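Local coordinates for protein transcriptional regulator fur family (Xanthomonas campestris pv. campestris, PDB 7DH8) that probably binds the control regions of zinc-uptake genes when loaded with zinc and so regulates their transcription, at residues 59-62 / 63-66; 87-90 / 91-95; 132-135 / 136-139. One frame throughout, in Å; residues are numbered along the deposited sequence.

Interaction 1 (59-62 / 63-66)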
ATOM      1  N   PRO A  59     -12.178  -3.066  -8.161  1.00 33.24           N
ATOM      2  CA  PRO A  59     -10.799  -3.358  -8.587  1.00 30.79           C
ATOM      3  C   PRO A  59     -10.703  -4.754  -9.170  1.00 34.21           C
ATOM      4  O   PRO A  59     -11.315  -5.702  -8.666  1.00 34.09           O
ATOM      5  CB  PRO A  59      -9.979  -3.250  -7.297  1.00 31.99           C
ATOM      6  CG  PRO A  59     -10.742  -2.177  -6.482  1.00 27.63           C
ATOM      7  CD  PRO A  59     -12.214  -2.517  -6.784  1.00 33.77           C
ATOM      8  N   VAL A  60      -9.910  -4.872 -10.215  1.00 29.73           N
ATOM      9  CA  VAL A  60      -9.817  -6.101 -10.998  1.00 28.51           C
ATOM     10  C   VAL A  60      -8.503  -6.794 -10.662  1.00 34.14           C
ATOM     11  O   VAL A  60      -7.455  -6.144 -10.652  1.00 28.40           O
ATOM     12  CB  VAL A  60      -9.881  -5.767 -12.494  1.00 34.06           C
ATOM     13  CG1 VAL A  60      -9.700  -7.038 -13.360  1.00 36.75           C
ATOM     14  CG2 VAL A  60     -11.174  -5.059 -12.793  1.00 38.32           C
ATOM     15  N   LYS A  61      -8.556  -8.108 -10.404  1.00 31.68           N
ATOM     16  CA  LYS A  61      -7.345  -8.890 -10.240  1.00 31.10           C
ATOM     17  C   LYS A  61      -6.731  -9.171 -11.599  1.00 27.95           C
ATOM     18  O   LYS A  61      -7.440  -9.312 -12.606  1.00 27.81           O
ATOM     19  CB  LYS A  61      -7.647 -10.213  -9.537  1.00 34.91           C
ATOM     20  CG  LYS A  61      -8.113  -9.980  -8.101  1.00 43.52           C
ATOM     21  CD  LYS A  61      -6.882  -9.996  -7.261  1.00 45.77           C
ATOM     22  CE  LYS A  61      -7.072  -9.444  -5.912  1.00 46.36           C
ATOM     23  NZ  LYS A  61      -5.793  -9.668  -5.207  1.00 39.42           N
ATOM     24  N   ALA A  62      -5.398  -9.263 -11.636  1.00 28.40           N
ATOM     25  CA  ALA A  62      -4.741  -9.585 -12.902  1.00 31.25           C
ATOM     26  C   ALA A  62      -5.289 -10.864 -13.522  1.00 29.93           C
ATOM     27  O   ALA A  62      -5.524 -10.906 -14.727  1.00 34.19           O
ATOM     28  CB  ALA A  62      -3.232  -9.685 -12.708  1.00 31.12           C
ATOM     29  N   TYR A  63      -5.447 -11.944 -12.734  1.00 29.57           N
ATOM     30  CA  TYR A  63      -5.973 -13.175 -13.350  1.00 36.46           C
ATOM     31  C   TYR A  63      -7.421 -13.035 -13.819  1.00 33.72           C
ATOM     32  O   TYR A  63      -7.869 -13.770 -14.705  1.00 36.51           O
ATOM     33  CB  TYR A  63      -5.866 -14.364 -12.403  1.00 37.91           C
ATOM     34  CG  TYR A  63      -6.775 -14.265 -11.204  1.00 40.68           C
ATOM     35  CD1 TYR A  63      -8.128 -14.585 -11.300  1.00 38.40           C
ATOM     36  CD2 TYR A  63      -6.279 -13.851  -9.972  1.00 40.70           C
ATOM     37  CE1 TYR A  63      -8.929 -14.482 -10.206  1.00 33.57           C
ATOM     38  CE2 TYR A  63      -7.096 -13.755  -8.871  1.00 35.29           C
ATOM     39  CZ  TYR A  63      -8.404 -14.087  -9.003  1.00 34.88           C
ATOM     40  OH  TYR A  63      -9.249 -14.029  -7.909  1.00 49.10           O
ATOM     41  N   GLU A  64      -8.188 -12.132 -13.230  1.00 29.65           N
ATOM     42  CA  GLU A  64      -9.517 -11.906 -13.777  1.00 31.35           C
ATOM     43  C   GLU A  64      -9.424 -11.217 -15.121  1.00 35.56           C
ATOM     44  O   GLU A  64     -10.217 -11.475 -16.024  1.00 36.17           O
ATOM     45  CB  GLU A  64     -10.348 -11.036 -12.816  1.00 34.67           C
ATOM     46  CG  GLU A  64     -10.743 -11.760 -11.583  1.00 38.13           C
ATOM     47  CD  GLU A  64     -11.396 -10.806 -10.618  1.00 46.48           C
ATOM     48  OE1 GLU A  64     -11.042  -9.596 -10.672  1.00 37.56           O
ATOM     49  OE2 GLU A  64     -12.246 -11.268  -9.820  1.00 41.66           O
ATOM     50  N   LEU A  65      -8.496 -10.277 -15.246  1.00 36.15           N
ATOM     51  CA  LEU A  65      -8.384  -9.570 -16.513  1.00 35.60           C
ATOM     52  C   LEU A  65      -8.009 -10.537 -17.627  1.00 35.01           C
ATOM     53  O   LEU A  65      -8.518 -10.444 -18.745  1.00 45.13           O
ATOM     54  CB  LEU A  65      -7.338  -8.453 -16.370  1.00 36.79           C
ATOM     55  CG  LEU A  65      -6.822  -7.754 -17.615  1.00 44.31           C
ATOM     56  CD1 LEU A  65      -7.967  -6.925 -18.233  1.00 38.53           C
ATOM     57  CD2 LEU A  65      -5.628  -6.863 -17.237  1.00 44.66           C
ATOM     58  N   LEU A  66      -7.116 -11.480 -17.334  1.00 35.63           N
ATOM     59  CA  LEU A  66      -6.746 -12.454 -18.360  1.00 41.54           C
ATOM     60  C   LEU A  66      -7.915 -13.333 -18.757  1.00 42.16           C
ATOM     61  O   LEU A  66      -8.153 -13.532 -19.950  1.00 49.39           O
ATOM     62  CB  LEU A  66      -5.610 -13.336 -17.886  1.00 44.35           C
ATOM     63  CG  LEU A  66      -4.410 -12.620 -18.443  1.00 58.90           C
ATOM     64  CD1 LEU A  66      -3.991 -11.517 -17.410  1.00 60.45           C
ATOM     65  CD2 LEU A  66      -3.347 -13.611 -18.791  1.00 66.73           C
TER

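Interaction 2 (87-90 / 91-95)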
ATOM      1  N   LEU A  87      -1.046  -3.969 -19.752  1.00 39.39           N
ATOM      2  CA  LEU A  87      -1.270  -3.445 -18.405  1.00 41.52           C
ATOM      3  C   LEU A  87      -0.116  -2.560 -17.923  1.00 46.93           C
ATOM      4  O   LEU A  87      -0.352  -1.469 -17.387  1.00 46.04           O
ATOM      5  CB  LEU A  87      -1.507  -4.597 -17.430  1.00 42.67           C
ATOM      6  CG  LEU A  87      -1.937  -4.247 -15.999  1.00 41.64           C
ATOM      7  CD1 LEU A  87      -3.241  -3.462 -15.948  1.00 38.88           C
ATOM      8  CD2 LEU A  87      -2.104  -5.517 -15.231  1.00 39.53           C
ATOM      9  N   ASP A  88       1.139  -3.012 -18.065  1.00 47.21           N
ATOM     10  CA  ASP A  88       2.271  -2.160 -17.676  1.00 42.59           C
ATOM     11  C   ASP A  88       2.218  -0.792 -18.365  1.00 44.69           C
ATOM     12  O   ASP A  88       2.479   0.235 -17.736  1.00 46.01           O
ATOM     13  CB  ASP A  88       3.597  -2.820 -18.035  1.00 49.41           C
ATOM     14  CG  ASP A  88       3.907  -4.057 -17.186  1.00 54.19           C
ATOM     15  OD1 ASP A  88       3.500  -4.133 -16.014  1.00 52.89           O
ATOM     16  OD2 ASP A  88       4.599  -4.950 -17.709  1.00 60.30           O
ATOM     17  N   PHE A  89       1.929  -0.773 -19.669  1.00 39.57           N
ATOM     18  CA  PHE A  89       1.840   0.480 -20.401  1.00 48.97           C
ATOM     19  C   PHE A  89       0.792   1.386 -19.781  1.00 52.89           C
ATOM     20  O   PHE A  89       1.056   2.560 -19.496  1.00 56.90           O
ATOM     21  CB  PHE A  89       1.529   0.197 -21.870  1.00 52.39           C
ATOM     22  CG  PHE A  89       1.031   1.386 -22.622  1.00 61.01           C
ATOM     23  CD1 PHE A  89       1.919   2.255 -23.220  1.00 62.93           C
ATOM     24  CD2 PHE A  89      -0.331   1.644 -22.722  1.00 66.42           C
ATOM     25  CE1 PHE A  89       1.466   3.354 -23.900  1.00 67.46           C
ATOM     26  CE2 PHE A  89      -0.795   2.743 -23.403  1.00 68.02           C
ATOM     27  CZ  PHE A  89       0.104   3.599 -24.000  1.00 69.77           C
ATOM     28  N   LEU A  90      -0.408   0.840 -19.539  1.00 55.06           N
ATOM     29  CA  LEU A  90      -1.465   1.602 -18.895  1.00 47.91           C
ATOM     30  C   LEU A  90      -1.004   2.182 -17.559  1.00 44.91           C
ATOM     31  O   LEU A  90      -1.296   3.338 -17.236  1.00 45.59           O
ATOM     32  CB  LEU A  90      -2.703   0.713 -18.721  1.00 44.51           C
ATOM     33  CG  LEU A  90      -3.269   0.252 -20.069  1.00 42.54           C
ATOM     34  CD1 LEU A  90      -4.432  -0.726 -19.881  1.00 42.86           C
ATOM     35  CD2 LEU A  90      -3.714   1.462 -20.899  1.00 48.66           C
ATOM     36  N   MET A  91      -0.235   1.422 -16.788  1.00 43.86           N
ATOM     37  CA  MET A  91       0.150   1.915 -15.470  1.00 46.38           C
ATOM     38  C   MET A  91       1.228   2.994 -15.566  1.00 52.42           C
ATOM     39  O   MET A  91       1.189   3.994 -14.829  1.00 52.20           O
ATOM     40  CB  MET A  91       0.633   0.750 -14.614  1.00 42.61           C
ATOM     41  CG  MET A  91      -0.506  -0.090 -13.979  1.00 42.36           C
ATOM     42  SD  MET A  91       0.264  -1.363 -12.966  1.00 54.88           S
ATOM     43  CE  MET A  91       1.331  -2.157 -14.143  1.00 62.59           C
ATOM     44  N   ALA A  92       2.210   2.802 -16.447  1.00 45.89           N
ATOM     45  CA  ALA A  92       3.331   3.736 -16.474  1.00 52.08           C
ATOM     46  C   ALA A  92       2.870   5.113 -16.931  1.00 59.01           C
ATOM     47  O   ALA A  92       3.407   6.139 -16.481  1.00 62.29           O
ATOM     48  CB  ALA A  92       4.446   3.189 -17.370  1.00 48.11           C
ATOM     49  N   ASN A  93       1.830   5.144 -17.763  1.00 56.65           N
ATOM     50  CA  ASN A  93       1.222   6.357 -18.289  1.00 57.26           C
ATOM     51  C   ASN A  93       0.046   6.857 -17.460  1.00 57.22           C
ATOM     52  O   ASN A  93      -0.655   7.787 -17.887  1.00 61.51           O
ATOM     53  CB  ASN A  93       0.790   6.098 -19.724  1.00 55.04           C
ATOM     54  CG  ASN A  93       1.977   5.865 -20.630  1.00 65.05           C
ATOM     55  OD1 ASN A  93       2.689   6.808 -20.971  1.00 70.92           O
ATOM     56  ND2 ASN A  93       2.232   4.608 -20.980  1.00 62.50           N
ATOM     57  N   GLY A  94      -0.210   6.249 -16.312  1.00 59.35           N
ATOM     58  CA  GLY A  94      -1.209   6.753 -15.395  1.00 52.22           C
ATOM     59  C   GLY A  94      -2.650   6.561 -15.806  1.00 49.42           C
ATOM     60  O   GLY A  94      -3.519   7.242 -15.246  1.00 46.36           O
ATOM     61  N   PHE A  95      -2.943   5.662 -16.746  1.00 42.13           N
ATOM     62  CA  PHE A  95      -4.331   5.361 -17.084  1.00 42.03           C
ATOM     63  C   PHE A  95      -4.966   4.310 -16.175  1.00 37.88           C
ATOM     64  O   PHE A  95      -6.185   4.182 -16.167  1.00 35.09           O
ATOM     65  CB  PHE A  95      -4.432   4.904 -18.545  1.00 39.46           C
ATOM     66  CG  PHE A  95      -3.847   5.898 -19.518  1.00 48.48           C
ATOM     67  CD1 PHE A  95      -4.386   7.189 -19.624  1.00 52.56           C
ATOM     68  CD2 PHE A  95      -2.759   5.566 -20.311  1.00 51.99           C
ATOM     69  CE1 PHE A  95      -3.863   8.105 -20.511  1.00 59.94           C
ATOM     70  CE2 PHE A  95      -2.235   6.486 -21.204  1.00 59.94           C
ATOM     71  CZ  PHE A  95      -2.780   7.756 -21.300  1.00 62.67           C
TER

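Interaction 3 (132-135 / 136-139)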
ATOM      1  N   LEU A 132      -9.399   9.972  -5.096  1.00 31.22           N
ATOM      2  CA  LEU A 132      -9.486  11.396  -4.812  1.00 34.48           C
ATOM      3  C   LEU A 132      -8.312  12.109  -5.481  1.00 40.00           C
ATOM      4  O   LEU A 132      -7.463  11.503  -6.147  1.00 42.06           O
ATOM      5  CB  LEU A 132      -9.499  11.630  -3.290  1.00 34.59           C
ATOM      6  CG  LEU A 132     -10.551  10.846  -2.477  1.00 42.95           C
ATOM      7  CD1 LEU A 132     -10.572  11.329  -1.031  1.00 43.33           C
ATOM      8  CD2 LEU A 132     -11.942  11.024  -3.106  1.00 51.15           C
ATOM      9  N   GLU A 133      -8.261  13.411  -5.307  1.00 39.87           N
ATOM     10  CA  GLU A 133      -7.047  14.188  -5.572  1.00 38.17           C
ATOM     11  C   GLU A 133      -6.731  15.233  -4.510  1.00 36.14           C
ATOM     12  O   GLU A 133      -7.508  16.179  -4.346  1.00 31.48           O
ATOM     13  CB  GLU A 133      -7.190  15.041  -6.834  1.00 42.16           C
ATOM     14  CG  GLU A 133      -5.921  15.836  -7.225  1.00 47.42           C
ATOM     15  CD  GLU A 133      -5.886  17.232  -6.567  1.00 58.87           C
ATOM     16  OE1 GLU A 133      -6.891  17.573  -5.870  1.00 61.87           O
ATOM     17  OE2 GLU A 133      -4.896  18.010  -6.779  1.00 53.86           O
ATOM     18  N   ASP A 134      -5.622  15.042  -3.759  1.00 37.34           N
ATOM     19  CA  ASP A 134      -5.227  16.003  -2.702  1.00 39.71           C
ATOM     20  C   ASP A 134      -3.774  16.368  -3.017  1.00 37.36           C
ATOM     21  O   ASP A 134      -2.894  15.511  -2.931  1.00 34.93           O
ATOM     22  CB  ASP A 134      -5.435  15.267  -1.393  1.00 37.01           C
ATOM     23  CG  ASP A 134      -5.650  16.241  -0.226  1.00 40.90           C
ATOM     24  OD1 ASP A 134      -4.818  17.160  -0.040  1.00 37.83           O
ATOM     25  OD2 ASP A 134      -6.699  16.122   0.466  1.00 39.75           O
ATOM     26  N   ARG A 135      -3.549  17.643  -3.296  1.00 37.08           N
ATOM     27  CA  ARG A 135      -2.208  18.101  -3.582  1.00 38.74           C
ATOM     28  C   ARG A 135      -1.633  18.527  -2.238  1.00 37.88           C
ATOM     29  O   ARG A 135      -0.417  18.472  -2.054  1.00 39.18           O
ATOM     30  CB  ARG A 135      -2.187  19.260  -4.562  1.00 49.77           C
ATOM     31  CG  ARG A 135      -0.770  19.707  -4.847  1.00 62.04           C
ATOM     32  CD  ARG A 135      -0.690  20.954  -5.691  1.00 69.01           C
ATOM     33  NE  ARG A 135      -1.265  22.116  -5.037  1.00 71.87           N
ATOM     34  CZ  ARG A 135      -0.819  23.356  -5.232  1.00 76.47           C
ATOM     35  NH1 ARG A 135       0.212  23.565  -6.047  1.00 71.91           N
ATOM     36  NH2 ARG A 135      -1.399  24.381  -4.611  1.00 75.98           N
ATOM     37  N   ASP A 136      -2.458  18.963  -1.290  1.00 33.16           N
ATOM     38  CA  ASP A 136      -1.903  19.320   0.020  1.00 41.71           C
ATOM     39  C   ASP A 136      -1.278  18.099   0.717  1.00 34.71           C
ATOM     40  O   ASP A 136      -0.176  18.171   1.275  1.00 34.49           O
ATOM     41  CB  ASP A 136      -2.975  19.940   0.918  1.00 36.14           C
ATOM     42  CG  ASP A 136      -3.358  21.408   0.508  1.00 55.65           C
ATOM     43  OD1 ASP A 136      -2.667  22.041  -0.325  1.00 62.57           O
ATOM     44  OD2 ASP A 136      -4.368  21.924   1.037  1.00 61.85           O
ATOM     45  N   VAL A 137      -1.993  16.992   0.732  1.00 34.91           N
ATOM     46  CA  VAL A 137      -1.481  15.783   1.391  1.00 32.16           C
ATOM     47  C   VAL A 137      -0.213  15.295   0.722  1.00 33.07           C
ATOM     48  O   VAL A 137       0.756  14.925   1.406  1.00 33.11           O
ATOM     49  CB  VAL A 137      -2.549  14.677   1.421  1.00 36.28           C
ATOM     50  CG1 VAL A 137      -1.886  13.285   1.716  1.00 33.80           C
ATOM     51  CG2 VAL A 137      -3.608  14.995   2.479  1.00 37.24           C
ATOM     52  N   VAL A 138      -0.202  15.253  -0.623  1.00 30.20           N
ATOM     53  CA  VAL A 138       0.969  14.702  -1.314  1.00 32.11           C
ATOM     54  C   VAL A 138       2.173  15.632  -1.114  1.00 35.48           C
ATOM     55  O   VAL A 138       3.289  15.170  -0.837  1.00 32.33           O
ATOM     56  CB  VAL A 138       0.614  14.481  -2.799  1.00 35.59           C
ATOM     57  CG1 VAL A 138       1.874  14.482  -3.749  1.00 39.84           C
ATOM     58  CG2 VAL A 138      -0.247  13.236  -2.939  1.00 29.32           C
ATOM     59  N   SER A 139       1.926  16.956  -1.128  1.00 34.96           N
ATOM     60  CA  SER A 139       2.965  17.962  -0.904  1.00 38.60           C
ATOM     61  C   SER A 139       3.543  17.896   0.507  1.00 33.32           C
ATOM     62  O   SER A 139       4.758  18.074   0.706  1.00 33.51           O
ATOM     63  CB  SER A 139       2.380  19.372  -1.101  1.00 38.87           C
ATOM     64  OG  SER A 139       2.292  19.682  -2.469  1.00 45.91           O
TER
HETATM   65  O   HOH W   1      -5.420  19.567  -1.371  1.00 37.47           O
HETATM   66  O   HOH W   2      -3.076  22.834  -2.702  1.00 61.14           O

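Interaction 1 (59-62 / 63-66)
Glu64 reaches back across the first turn of helix 62-69 to take the backbone N-H of Lys61. Extended beyond CG (chi2 173°), its side chain is long enough to bring OE1 to 2.9 Å from Lys61 N; the bond is fairly straight, 164° at the hydrogen, and enters from above the carboxylate plane. The same oxygen lies 3.6 Å from Lys61 CB, and Val60 CG1 comes within 3.9 Å of it from the preceding residue. Tyr63 approaches Lys61 differently. Its CG is tucked between its own backbone N and carbonyl carbon (chi1 68°), a rotamer that turns the ring back toward the N-cap, where Lys61 CB makes a CH-pi contact over one face, 4.0 Å from the ring centroid and offset toward the rim. With Lys61 at the N-cap, Glu64, third residue of the helix, makes the bond to the N-cap N-H known from capping boxes; the full box is not formed, because the lysine side chain has no acceptor to return the other bond. The bend at its chi2 leads NZ away to hydrogen-bond the carbonyl oxygens of Val102 and Asn103, while Val60 pairs through its backbone with Phe105, tying the helix start to the hairpin strand 104-107 of what is, as in other Fur proteins, a winged-helix domain. On the inner side Val60 CG1 meets Leu65 CB at 4.1 Å, and Leu65 continues onto Val49 and Leu52 of helix 44-56, apolar surroundings that suit the buried Val60 and Leu65.

Interaction 2 (87-90 / 91-95)
Leu90 O receives Phe95 N at 2.9 Å and Met91 O receives Gly94 N at 3.0 Å, the paired bonds of a Schellman motif that ends helix 80-92, with Gly94 supplying the positive phi (73°) that glycine adopts readily. Within this turn, Asn93, the first residue to leave the helical conformation, holds the carbonyl of Phe89 twice: its backbone N at 3.2 Å and its amide ND2 at 2.8 Å reach Phe89 O from opposite faces of the carbonyl plane. The amide nitrogen also stands 3.2 Å above the plane of the Phe89 ring, near the rim, with ring and amide planes 51° apart. Phe89 can serve it because CG lies anti to N (chi1 163°), beside its own carbonyl; the ring has Arg46 as a cation-pi partner too. On the far flank Met91, bent at chi3, curls CE back to 3.5 Å from Asp88 OD1 and 4.3 Å from Leu87 CG, a turn that its flexible thioether allows. Leu90 CD2 packs on Phe95 CB. Phe95 pairs through its backbone with the zinc ligand Cys108. Asn93, Phe95 and Gly94 thus satisfy Phe89 O, Leu90 O and Met91 O, consistent with a defined path into the strand carrying the ligand His97.

Interaction 3 (132-135 / 136-139)
Asp134 turns its CG roughly opposite its own backbone N (chi1 -156°), which carries OD1 to Val137 N, while Ser139 keeps OG beside its own N (chi1 -79°), turned back toward Arg135 O. The first meeting is the capping bond of helix 135-146: Val137 N donates to Asp134 OD1 at 2.9 Å, nearly straight, 162° at the hydrogen, but arriving from above the carboxylate plane. Aspartate suits the N-cap because its short arm folds over the first turn, and here it crosses the Val137 side chain at about a right angle, with CG 3.6 Å from Val137 CG2. A water widens the cap by donating to Asp134 OD1 and accepting from Asp136 N. Arg135 O, next to the cap, accepts from Ser139 one turn along: Ser139 N at 2.9 Å and, weakly, OG at 3.0 Å, serine being short enough for its hydroxyl to reach the carbonyl four residues back. With its chain bent at chi3, Arg135 NH2 donates to a second water lying in plane at the guanidinium edge; that water donates to Asp136 OD1, bridging the two side chains. Asp134 OD2 forms a salt bridge with Arg144 of the second subunit, and Val137 packs on Leu141 of that subunit, as expected for the dimerisation domain of a Fur protein. One carboxylate thus caps a helix and joins the subunits; the helix-end N-H groups and the arginine would both be expected to favour its charged form.

How the interactions relate
Along the chain the three contacts come in series. Interactions 1 and 2 lie on successive helices, 62-69 and 80-92, of the probable winged-helix domain that would face DNA; their centres are 15 Å apart and they touch where Leu65 CD2 meets Leu87 CD2 at 4.3 Å. Interaction 3 starts helix 135-146, after strand 129-131 of the mixed sheet, and its centre is about 28 Å from that of interaction 1 and 21 Å from that of interaction 2. Between the two parts sits the zinc bound by His97, Cys108, His116 and Glu131: interaction 2 leads into His97 and interaction 3 follows Glu131, so the metal probably ties the DNA-binding and dimerising regions together, consistent with zinc-induced activation.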